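PDB 5TNV: AP endonuclease, family protein 2 from Mycobacterium smegmatis, which binds magnesium in a xylose isomerase-like TIM barrel and may act as an endonuclease. Local coordinates for residues Gly141-Leu146 against Glu193-Thr198. Sequence-based numbering, arbitrary orientation.
Sequences GFMQAL and EMYEDT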
loop_
_atom_site.group_PDB
_atom_site.type_symbol
_atom_site.label_atom_id
_atom_site.label_comp_id
_atom_site.label_asym_id
_atom_site.label_seq_id
_atom_site.Cartn_x
_atom_site.Cartn_y
_atom_site.Cartn_z
ATOM N N GLY A 141 25.333 12.014 -9.219
ATOM C CA GLY A 141 24.834 12.885 -8.191
ATOM C C GLY A 141 25.902 13.154 -7.146
ATOM O O GLY A 141 27.031 12.685 -7.253
ATOM N N PHE A 142 25.504 13.906 -6.134
ATOM C CA PHE A 142 26.462 14.392 -5.135
ATOM C C PHE A 142 26.302 13.725 -3.791
ATOM O O PHE A 142 27.028 14.032 -2.831
ATOM C CB PHE A 142 26.374 15.915 -5.064
ATOM C CG PHE A 142 26.739 16.581 -6.382
ATOM C CD1 PHE A 142 28.053 16.517 -6.861
ATOM C CD2 PHE A 142 25.797 17.224 -7.172
ATOM C CE1 PHE A 142 28.390 17.062 -8.086
ATOM C CE2 PHE A 142 26.173 17.798 -8.383
ATOM C CZ PHE A 142 27.452 17.723 -8.826
ATOM N N MET A 143 25.370 12.760 -3.688
ATOM C CA MET A 143 25.319 11.904 -2.506
ATOM C C MET A 143 26.675 11.202 -2.341
ATOM O O MET A 143 27.397 10.918 -3.304
ATOM C CB MET A 143 24.174 10.887 -2.574
ATOM C CG MET A 143 24.154 10.017 -3.807
ATOM S SD MET A 143 23.172 10.790 -5.139
ATOM C CE MET A 143 23.545 9.698 -6.494
ATOM N N GLN A 144 27.010 10.912 -1.094
ATOM C CA GLN A 144 28.247 10.210 -0.733
ATOM C C GLN A 144 27.928 9.061 0.212
ATOM O O GLN A 144 26.764 8.751 0.454
ATOM C CB GLN A 144 29.317 11.148 -0.169
ATOM C CG GLN A 144 29.726 12.242 -1.128
ATOM C CD GLN A 144 30.927 13.021 -0.722
ATOM O OE1 GLN A 144 31.659 12.638 0.214
ATOM N NE2 GLN A 144 31.213 14.108 -1.412
ATOM N N ALA A 145 28.946 8.372 0.740
ATOM C CA ALA A 145 28.720 7.217 1.588
ATOM C C ALA A 145 27.773 7.593 2.753
ATOM O O ALA A 145 27.833 8.690 3.312
ATOM C CB ALA A 145 30.001 6.745 2.204
ATOM N N LEU A 146 26.932 6.624 3.106
ATOM C CA LEU A 146 26.190 6.745 4.351
ATOM C C LEU A 146 27.155 6.813 5.514
ATOM O O LEU A 146 28.154 6.118 5.572
ATOM C CB LEU A 146 25.294 5.518 4.508
ATOM C CG LEU A 146 24.199 5.392 3.453
ATOM C CD1 LEU A 146 23.340 4.178 3.823
ATOM C CD2 LEU A 146 23.365 6.623 3.307
ATOM N N GLU A 193 21.424 13.930 -10.498
ATOM C CA GLU A 193 20.390 13.401 -9.611
ATOM C C GLU A 193 20.178 14.286 -8.390
ATOM O O GLU A 193 21.058 14.406 -7.518
ATOM C CB GLU A 193 20.775 11.967 -9.199
ATOM C CG GLU A 193 19.752 11.298 -8.334
ATOM C CD GLU A 193 20.137 9.851 -8.008
ATOM O OE1 GLU A 193 21.052 9.304 -8.645
ATOM O OE2 GLU A 193 19.462 9.253 -7.110
ATOM N N MET A 194 18.976 14.846 -8.289
ATOM C CA MET A 194 18.622 15.611 -7.097
ATOM C C MET A 194 18.608 14.709 -5.883
ATOM O O MET A 194 18.046 13.609 -5.920
ATOM C CB MET A 194 17.264 16.290 -7.297
ATOM C CG MET A 194 17.295 17.361 -8.369
ATOM S SD MET A 194 15.753 18.222 -8.648
ATOM C CE MET A 194 15.481 18.949 -7.017
ATOM N N TYR A 195 19.191 15.191 -4.792
ATOM C CA TYR A 195 19.394 14.404 -3.565
ATOM C C TYR A 195 19.610 15.425 -2.445
ATOM O O TYR A 195 20.297 16.437 -2.634
ATOM C CB TYR A 195 20.529 13.410 -3.726
ATOM C CG TYR A 195 20.769 12.499 -2.533
ATOM C CD1 TYR A 195 21.466 12.972 -1.415
ATOM C CD2 TYR A 195 20.313 11.203 -2.502
ATOM C CE1 TYR A 195 21.692 12.191 -0.308
ATOM C CE2 TYR A 195 20.571 10.378 -1.411
ATOM C CZ TYR A 195 21.234 10.866 -0.334
ATOM O OH TYR A 195 21.505 10.030 0.742
ATOM N N GLU A 196 19.072 15.139 -1.287
ATOM C CA GLU A 196 19.119 16.029 -0.129
ATOM C C GLU A 196 20.539 16.347 0.311
ATOM O O GLU A 196 21.472 15.538 0.279
ATOM C CB GLU A 196 18.323 15.392 1.017
ATOM C CG GLU A 196 18.744 13.995 1.438
ATOM C CD GLU A 196 18.100 12.843 0.696
ATOM O OE1 GLU A 196 17.739 12.974 -0.481
ATOM O OE2 GLU A 196 17.944 11.732 1.300
ATOM N N ASP A 197 20.676 17.585 0.775
ATOM C CA ASP A 197 21.907 18.047 1.435
ATOM C C ASP A 197 23.062 18.176 0.459
ATOM O O ASP A 197 24.229 18.195 0.887
ATOM C CB ASP A 197 22.264 17.195 2.650
ATOM C CG ASP A 197 21.130 17.008 3.638
ATOM O OD1 ASP A 197 20.383 17.998 3.894
ATOM O OD2 ASP A 197 20.967 15.870 4.142
ATOM N N THR A 198 22.745 18.287 -0.823
ATOM C CA THR A 198 23.728 18.482 -1.886
ATOM C C THR A 198 23.518 19.791 -2.609
ATOM O O THR A 198 22.518 20.504 -2.389
ATOM C CB THR A 198 23.718 17.333 -2.925
ATOM O OG1 THR A 198 22.573 17.438 -3.786
ATOM C CG2 THR A 198 23.815 15.962 -2.259
HETATM O O HOH W 1 23.004 15.233 -5.765
#
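Gly141 and Glu193 lie level with each other where two neighbouring parallel strands, 137-141 and 189-193, run out, their CA atoms 4.7 Å apart. Beyond this point the chains separate, and no direct hydrogen bond joins the two segments. A water fills the fork instead: it accepts from Phe142 N at 2.9 Å and donates to Glu193 O and to Thr198 OG1. Residues Tyr195 to Thr198 form a type II beta turn, which brings the threonine back toward the first loop; its OG1 donates to Tyr195 O at 2.7 Å and accepts a hydrogen bond from Ile200 N, while CG2 packs on Phe142 C at 3.7 Å. Both loops follow adjacent strands of a TIM barrel, at the end that carries the metal site, and Glu193 is one of its ligands. Met143 makes the largest share of the contact. Its CB sits almost exactly over the centre of the Tyr195 ring, a CH-pi contact of 3.5 Å to the centroid and 6° off the normal, and Glu196 OE1 lies over the opposite face. The methionine chain bends at chi2 (-90°), which leaves SD oblique to the same ring in a Met-aromatic contact and carries CE on to Glu193 OE1, 3.3 Å away. That carboxylate, at the end of an extended chain with CG anti to the backbone N (chi1 -177°), divides its oxygens: OE2 binds magnesium together with Asp223 and His252, whereas OE1 is hydrogen-bonded to Asn139 ND2. At the far end of the tyrosine ring, OH is hydrogen-bonded to Arg107 NH1, which also bonds Gln144 O.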